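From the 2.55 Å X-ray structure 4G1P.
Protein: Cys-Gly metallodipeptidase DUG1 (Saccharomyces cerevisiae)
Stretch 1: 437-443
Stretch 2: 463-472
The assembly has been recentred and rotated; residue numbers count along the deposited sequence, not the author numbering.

Stretch 1 437-443: VLLLPMG
Stretch 2, residues 463-472: GGMKTMAAYL

The most unusual feature of this contact is a methionine methyl lying against bare helix backbone: M442 CE sits 3.6 Å from G464 CA and 3.8 Å from M465 N. Glycine makes this possible, since a CB built at ideal geometry on G464 would point toward the other stretch and fall only 2.5 Å from M442 CE, a clash. The register is tightest here, with the CA atoms of M442 and G464 5.2 Å apart; at the next matched pair, the CA atoms of L440 and M468 stand 8.0 Å apart, leaving room for side chains.

Stretch 1 is a strand from V437 to L439, with phi/psi near -115/130, that gives way to a loop at L440 (-117/85), P441 (-58/133, C-gamma endo), M442 (-88/-57) and G443 (-87/-176). Stretch 2 is helical throughout, part of a longer helix, with phi near -65 and psi near -40. Its i to i+4 bonds run from T467 N to G463 O (2.9 Å) through L472 N to M468 O (3.1 Å). The two chains run in opposite senses: as stretch 1 advances from L438 through L440 to M442, its partners step back from Y471 through M468 and T467 to G464.

The alternation of the strand carries on into L440, the first loop residue. L438 and L440 point toward the helix, while V437 and L439 are out of its reach. L438 (chi1 t, chi2 p) brings CD2 to 3.5 Å from Y471 CE1, approaching the ring obliquely. Y471 holds chi1 at 147°, between wells, with chi2 at 78°; its hydroxyl is satisfied elsewhere in the structure.

L440, also off-well at chi1 -144° with chi2 t, reaches the neighbouring residues T467 and M468: L440 CD1 lies 3.8 Å from M468 CG and L440 CD2 4.0 Å from T467 CG2. T467 (chi1 m) turns its methyl to this apolar contact, and its OG1 donates to G463 O at 2.8 Å, the same carbonyl that accepts its backbone NH.

M442 leaves its backbone sideways, and a t, t, m side chain carries its end to the helix. M442 CE also lies 4.3 Å from M468 CE and 4.4 Å from M465 CG. M468 (m, t, t) likewise starts sideways and ends nearer, whereas the CA-to-CB bond of M465 (m, t, m) points away.

No hydrogen bond crosses the interface. The 348 Å² buried, summed over both sides, rests on apolar packing, and the rule is simple: long side chains on both sides where the backbones stand apart, and where they close, a glycine whose vacant CB place is filled by a methionine methyl.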

# COMPACT_ATOMS: atom_id res chain seq x y z
N VAL A 437 -22.02 31.70 -9.25
CA VAL A 437 -20.84 30.98 -9.69
C VAL A 437 -21.21 30.18 -10.92
O VAL A 437 -22.27 29.56 -10.96
CB VAL A 437 -20.32 30.02 -8.61
CG1 VAL A 437 -19.23 29.12 -9.18
CG2 VAL A 437 -19.79 30.80 -7.40
N LEU A 438 -20.33 30.21 -11.92
CA LEU A 438 -20.46 29.39 -13.11
C LEU A 438 -19.32 28.37 -13.22
O LEU A 438 -18.15 28.72 -13.02
CB LEU A 438 -20.46 30.29 -14.33
CG LEU A 438 -20.14 29.59 -15.65
CD1 LEU A 438 -21.33 28.78 -16.11
CD2 LEU A 438 -19.73 30.60 -16.70
N LEU A 439 -19.64 27.12 -13.53
CA LEU A 439 -18.61 26.13 -13.84
C LEU A 439 -18.49 25.88 -15.33
O LEU A 439 -19.44 25.43 -15.97
CB LEU A 439 -18.88 24.82 -13.13
CG LEU A 439 -19.04 24.90 -11.63
CD1 LEU A 439 -19.13 23.50 -11.10
CD2 LEU A 439 -17.89 25.65 -11.01
N LEU A 440 -17.31 26.16 -15.89
CA LEU A 440 -17.07 26.09 -17.33
C LEU A 440 -16.03 25.03 -17.65
O LEU A 440 -14.84 25.34 -17.79
CB LEU A 440 -16.53 27.44 -17.82
CG LEU A 440 -16.91 27.99 -19.19
CD1 LEU A 440 -15.92 29.04 -19.61
CD2 LEU A 440 -17.06 26.92 -20.25
N PRO A 441 -16.47 23.78 -17.78
CA PRO A 441 -15.56 22.65 -18.04
C PRO A 441 -14.74 22.84 -19.31
O PRO A 441 -15.27 23.20 -20.35
CB PRO A 441 -16.52 21.48 -18.22
CG PRO A 441 -17.79 22.10 -18.69
CD PRO A 441 -17.88 23.41 -17.94
N MET A 442 -13.45 22.59 -19.22
CA MET A 442 -12.66 22.61 -20.43
C MET A 442 -12.67 21.25 -21.09
O MET A 442 -13.05 21.12 -22.25
CB MET A 442 -11.22 23.03 -20.15
CG MET A 442 -10.32 22.90 -21.36
SD MET A 442 -8.93 24.00 -21.19
CE MET A 442 -9.58 25.51 -21.93
N GLY A 443 -12.24 20.23 -20.34
CA GLY A 443 -12.01 18.93 -20.94
C GLY A 443 -13.18 17.97 -21.04
O GLY A 443 -14.33 18.31 -20.71
N GLY A 463 -10.86 25.16 -28.08
CA GLY A 463 -12.28 25.43 -27.96
C GLY A 463 -12.65 26.09 -26.64
O GLY A 463 -13.47 27.02 -26.59
N GLY A 464 -12.02 25.61 -25.56
CA GLY A 464 -12.31 26.11 -24.23
C GLY A 464 -11.80 27.52 -24.03
O GLY A 464 -12.39 28.31 -23.29
N MET A 465 -10.69 27.84 -24.69
CA MET A 465 -10.12 29.18 -24.56
C MET A 465 -11.00 30.19 -25.26
O MET A 465 -11.33 31.25 -24.70
CB MET A 465 -8.71 29.22 -25.13
CG MET A 465 -7.63 28.84 -24.12
SD MET A 465 -5.95 28.97 -24.79
CE MET A 465 -5.93 27.55 -25.89
N LYS A 466 -11.38 29.86 -26.49
CA LYS A 466 -12.27 30.69 -27.27
C LYS A 466 -13.59 30.80 -26.54
O LYS A 466 -14.21 31.86 -26.55
CB LYS A 466 -12.45 30.10 -28.66
CG LYS A 466 -11.16 30.09 -29.48
CD LYS A 466 -11.33 29.37 -30.81
CE LYS A 466 -10.12 29.58 -31.72
NZ LYS A 466 -10.28 28.96 -33.06
N THR A 467 -14.02 29.73 -25.88
CA THR A 467 -15.28 29.79 -25.13
C THR A 467 -15.14 30.70 -23.91
O THR A 467 -16.05 31.47 -23.58
CB THR A 467 -15.80 28.39 -24.73
OG1 THR A 467 -16.12 27.64 -25.90
CG2 THR A 467 -17.06 28.51 -23.88
N MET A 468 -13.99 30.63 -23.26
CA MET A 468 -13.73 31.54 -22.15
C MET A 468 -13.71 32.99 -22.64
O MET A 468 -14.21 33.90 -21.97
CB MET A 468 -12.40 31.20 -21.49
CG MET A 468 -12.34 29.89 -20.72
SD MET A 468 -10.63 29.64 -20.20
CE MET A 468 -10.75 28.38 -18.92
N ALA A 469 -13.13 33.22 -23.81
CA ALA A 469 -13.07 34.57 -24.35
C ALA A 469 -14.47 35.14 -24.65
O ALA A 469 -14.78 36.27 -24.30
CB ALA A 469 -12.21 34.60 -25.59
N ALA A 470 -15.30 34.34 -25.30
CA ALA A 470 -16.62 34.84 -25.68
C ALA A 470 -17.47 35.03 -24.44
O ALA A 470 -18.23 36.00 -24.33
CB ALA A 470 -17.29 33.92 -26.66
N TYR A 471 -17.33 34.11 -23.49
CA TYR A 471 -18.06 34.21 -22.23
C TYR A 471 -17.76 35.52 -21.49
O TYR A 471 -18.68 36.20 -21.07
CB TYR A 471 -17.81 32.99 -21.34
CG TYR A 471 -17.84 33.34 -19.89
CD1 TYR A 471 -19.03 33.52 -19.22
CD2 TYR A 471 -16.66 33.50 -19.18
CE1 TYR A 471 -19.05 33.85 -17.89
CE2 TYR A 471 -16.67 33.83 -17.86
CZ TYR A 471 -17.87 34.00 -17.22
OH TYR A 471 -17.88 34.33 -15.89
N LEU A 472 -16.49 35.87 -21.34
CA LEU A 472 -16.16 37.15 -20.71
C LEU A 472 -16.76 38.32 -21.51
O LEU A 472 -17.27 39.29 -20.95
CB LEU A 472 -14.65 37.34 -20.53
CG LEU A 472 -13.93 36.40 -19.55
CD1 LEU A 472 -12.43 36.55 -19.63
CD2 LEU A 472 -14.39 36.64 -18.12